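Local coordinates for protein Pro-metalloprotease PrtV (Vibrio cholerae, PDB 4L9D) that is a secreted metalloprotease that probably alters the stability of host matrix proteins; calcium binding by its PKD1 domain, the part modelled, regulates interdomain flexibility, at residues Y37-G42 with A50-S55. Residues are numbered along the deposited sequence; the frame is centred on the assembly and turned at random.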
ATOM      1  N   TYR A  37       3.378   1.263   8.996  1.00  3.56           N
ATOM      2  CA  TYR A  37       2.673   1.251   7.729  1.00  3.86           C
ATOM      3  C   TYR A  37       1.166   1.201   7.988  1.00  3.96           C
ATOM      4  O   TYR A  37       0.707   0.431   8.847  1.00  4.76           O
ATOM      5  CB  TYR A  37       3.033  -0.010   6.935  1.00  4.80           C
ATOM      6  CG  TYR A  37       4.501  -0.206   6.744  1.00  4.12           C
ATOM      7  CD1 TYR A  37       5.213   0.510   5.825  1.00  5.41           C
ATOM      8  CD2 TYR A  37       5.246  -1.021   7.611  1.00  5.24           C
ATOM      9  CE1 TYR A  37       6.562   0.425   5.680  1.00  6.26           C
ATOM     10  CE2 TYR A  37       6.594  -1.166   7.477  1.00  5.69           C
ATOM     11  CZ  TYR A  37       7.259  -0.447   6.492  1.00  6.32           C
ATOM     12  OH  TYR A  37       8.648  -0.557   6.354  1.00  8.03           O
ATOM     13  N   LEU A  38       0.411   1.964   7.197  1.00  3.91           N
ATOM     14  CA  LEU A  38      -1.042   1.801   7.127  1.00  4.12           C
ATOM     15  C   LEU A  38      -1.387   1.660   5.653  1.00  3.47           C
ATOM     16  O   LEU A  38      -1.331   2.651   4.877  1.00  3.94           O
ATOM     17  CB  LEU A  38      -1.806   2.934   7.813  1.00  4.33           C
ATOM     18  CG  LEU A  38      -3.290   2.796   8.035  1.00  5.87           C
ATOM     19  CD1 LEU A  38      -4.095   2.983   6.778  1.00  6.80           C
ATOM     20  CD2 LEU A  38      -3.660   1.513   8.795  1.00  5.58           C
ATOM     21  N   TRP A  39      -1.731   0.470   5.247  1.00  3.15           N
ATOM     22  CA  TRP A  39      -2.253   0.191   3.908  1.00  3.66           C
ATOM     23  C   TRP A  39      -3.762   0.277   3.956  1.00  3.52           C
ATOM     24  O   TRP A  39      -4.418  -0.135   4.930  1.00  3.95           O
ATOM     25  CB  TRP A  39      -1.901  -1.275   3.488  1.00  4.11           C
ATOM     26  CG  TRP A  39      -0.495  -1.533   3.170  1.00  3.92           C
ATOM     27  CD1 TRP A  39       0.505  -1.878   4.061  1.00  3.75           C
ATOM     28  CD2 TRP A  39       0.108  -1.489   1.881  1.00  3.90           C
ATOM     29  NE1 TRP A  39       1.688  -2.074   3.392  1.00  3.83           N
ATOM     30  CE2 TRP A  39       1.475  -1.843   2.045  1.00  4.00           C
ATOM     31  CE3 TRP A  39      -0.352  -1.215   0.604  1.00  4.24           C
ATOM     32  CZ2 TRP A  39       2.347  -1.983   0.947  1.00  4.75           C
ATOM     33  CZ3 TRP A  39       0.517  -1.310  -0.452  1.00  4.66           C
ATOM     34  CH2 TRP A  39       1.852  -1.685  -0.294  1.00  4.86           C
ATOM     35  N   ASP A  40      -4.308   0.750   2.844  1.00  3.92           N
ATOM     36  CA  ASP A  40      -5.738   1.033   2.707  1.00  3.61           C
ATOM     37  C   ASP A  40      -6.086   0.573   1.304  1.00  3.54           C
ATOM     38  O   ASP A  40      -5.636   1.150   0.313  1.00  4.02           O
ATOM     39  CB  ASP A  40      -5.900   2.515   2.974  1.00  4.35           C
ATOM     40  CG  ASP A  40      -7.175   3.169   2.552  1.00  4.17           C
ATOM     41  OD1 ASP A  40      -8.041   2.536   1.904  1.00  4.45           O
ATOM     42  OD2 ASP A  40      -7.321   4.399   2.864  1.00  5.87           O
ATOM     43  N   PHE A  41      -6.851  -0.524   1.179  1.00  3.31           N
ATOM     44  CA  PHE A  41      -7.000  -1.184  -0.082  1.00  3.49           C
ATOM     45  C   PHE A  41      -8.114  -0.636  -0.970  1.00  3.60           C
ATOM     46  O   PHE A  41      -8.372  -1.154  -2.053  1.00  4.23           O
ATOM     47  CB  PHE A  41      -7.163  -2.699   0.147  1.00  3.86           C
ATOM     48  CG  PHE A  41      -6.017  -3.324   0.968  1.00  3.67           C
ATOM     49  CD1 PHE A  41      -4.715  -3.019   0.743  1.00  4.10           C
ATOM     50  CD2 PHE A  41      -6.338  -4.252   1.940  1.00  4.80           C
ATOM     51  CE1 PHE A  41      -3.706  -3.634   1.470  1.00  4.32           C
ATOM     52  CE2 PHE A  41      -5.322  -4.847   2.710  1.00  5.49           C
ATOM     53  CZ  PHE A  41      -4.018  -4.549   2.427  1.00  4.88           C
ATOM     54  N   GLY A  42      -8.779   0.420  -0.522  1.00  3.34           N
ATOM     55  CA  GLY A  42      -9.792   1.073  -1.367  1.00  3.61           C
ATOM     56  C   GLY A  42     -11.114   0.347  -1.370  1.00  3.22           C
ATOM     57  O   GLY A  42     -11.924   0.553  -2.270  1.00  3.76           O
ATOM     58  N   ALA A  50       4.129  -4.700   6.449  1.00  4.12           N
ATOM     59  CA  ALA A  50       5.004  -4.008   5.514  1.00  4.47           C
ATOM     60  C   ALA A  50       4.586  -4.262   4.053  1.00  4.39           C
ATOM     61  O   ALA A  50       4.583  -3.353   3.234  1.00  4.81           O
ATOM     62  CB  ALA A  50       6.452  -4.444   5.737  1.00  5.60           C
ATOM     63  N   ALA A  51       4.288  -5.537   3.721  1.00  4.36           N
ATOM     64  CA  ALA A  51       4.013  -5.913   2.329  1.00  4.22           C
ATOM     65  C   ALA A  51       2.911  -6.983   2.310  1.00  4.05           C
ATOM     66  O   ALA A  51       3.190  -8.175   2.089  1.00  5.23           O
ATOM     67  CB  ALA A  51       5.277  -6.360   1.611  1.00  6.13           C
ATOM     68  N   PRO A  52       1.676  -6.611   2.603  1.00  3.72           N
ATOM     69  CA  PRO A  52       0.578  -7.570   2.698  1.00  4.32           C
ATOM     70  C   PRO A  52       0.178  -8.145   1.319  1.00  3.95           C
ATOM     71  O   PRO A  52       0.499  -7.595   0.258  1.00  4.65           O
ATOM     72  CB  PRO A  52      -0.538  -6.772   3.351  1.00  4.67           C
ATOM     73  CG  PRO A  52      -0.283  -5.363   2.881  1.00  5.24           C
ATOM     74  CD  PRO A  52       1.210  -5.233   2.808  1.00  4.22           C
ATOM     75  N   THR A  53      -0.618  -9.195   1.406  1.00  4.41           N
ATOM     76  CA  THR A  53      -1.369  -9.771   0.297  0.50  4.25           C
ATOM     77  C   THR A  53      -2.879  -9.629   0.654  1.00  4.35           C
ATOM     78  O   THR A  53      -3.233  -9.771   1.823  1.00  5.95           O
ATOM     79  CB  THR A  53      -0.967 -11.247   0.078  0.50  5.64           C
ATOM     80  OG1 THR A  53       0.442 -11.349  -0.072  0.60  7.98           O
ATOM     81  CG2 THR A  53      -1.701 -11.776  -1.147  0.60  6.74           C
ATOM     82  N   TRP A  54      -3.712  -9.347  -0.317  1.00  4.14           N
ATOM     83  CA  TRP A  54      -5.113  -9.115  -0.055  1.00  4.67           C
ATOM     84  C   TRP A  54      -5.924  -9.485  -1.297  1.00  4.66           C
ATOM     85  O   TRP A  54      -5.368  -9.819  -2.337  1.00  5.27           O
ATOM     86  CB  TRP A  54      -5.382  -7.656   0.354  1.00  4.38           C
ATOM     87  CG  TRP A  54      -5.107  -6.647  -0.688  1.00  4.39           C
ATOM     88  CD1 TRP A  54      -6.046  -6.007  -1.494  1.00  4.76           C
ATOM     89  CD2 TRP A  54      -3.846  -5.978  -0.959  1.00  4.02           C
ATOM     90  NE1 TRP A  54      -5.423  -5.047  -2.251  1.00  4.63           N
ATOM     91  CE2 TRP A  54      -4.103  -4.969  -1.912  1.00  4.46           C
ATOM     92  CE3 TRP A  54      -2.554  -6.110  -0.431  1.00  4.33           C
ATOM     93  CZ2 TRP A  54      -3.103  -4.102  -2.346  1.00  4.49           C
ATOM     94  CZ3 TRP A  54      -1.596  -5.246  -0.855  1.00  4.52           C
ATOM     95  CH2 TRP A  54      -1.864  -4.245  -1.783  1.00  4.95           C
ATOM     96  N   SER A  55      -7.266  -9.412  -1.183  1.00  5.23           N
ATOM     97  CA  SER A  55      -8.123  -9.688  -2.327  0.80  5.24           C
ATOM     98  C   SER A  55      -9.418  -8.915  -2.198  1.00  5.19           C
ATOM     99  O   SER A  55      -9.863  -8.492  -1.127  1.00  5.71           O
ATOM    100  CB  SER A  55      -8.382 -11.176  -2.467  0.80  5.66           C
ATOM    101  OG  SER A  55      -9.055 -11.675  -1.258  0.80  7.15           O
TER
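Phe41 and the indole of Trp54 lie almost flat on each other, the phenyl centroid only 3.6 Å from that of the five-membered ring and the planes 10° apart. This face-to-face stack sits between the two sheets of the PKD1 beta sandwich: strand 34-40 belongs to one sheet and Phe41 follows directly after it, while strand 53-55 edges the other. CD1 of Phe41 lies over the middle of the indole, while CE1 reaches CE3 of Trp54 at 3.3 Å, tight for two carbons. Each CB also sits over the partner's ring: Phe41 CB above the pyrrole, Trp54 CB above the phenyl face. CG of Trp54 lies between the backbone N and the carbonyl carbon (chi1 65°), a placing that goes with CB and indole both lying against the phenyl face, and its NE1 is hydrogen-bonded to the hydroxyl of Tyr56, which also bonds Phe41 O.

Pro52 touches both Phe41 and Trp39. Its CG meets the edge of the phenyl ring at CZ, 3.8 Å away, and its CD lies over one face of the Trp39 pyrrole in a CH-pi contact, 3.5 Å from the centroid. The two tryptophans touch less regularly, Trp39 CZ3 against Trp54 CH2 with the planes oblique to each other, and Phe12, Val64 and Leu66 also pack on Trp39. Farther along, the face of Tyr37 receives CA of Ala50, and CE2 touches Ala50 CB.

One polar bond joins the segments within this largely apolar packing. Trp39 NE1 donates to Ala50 O at 3.2 Å, a bent bond with 140° at the hydrogen; the oxygen, also held by Asn25 ND2, stays near the indole plane, but NE1 stands well above the plane of the carbonyl.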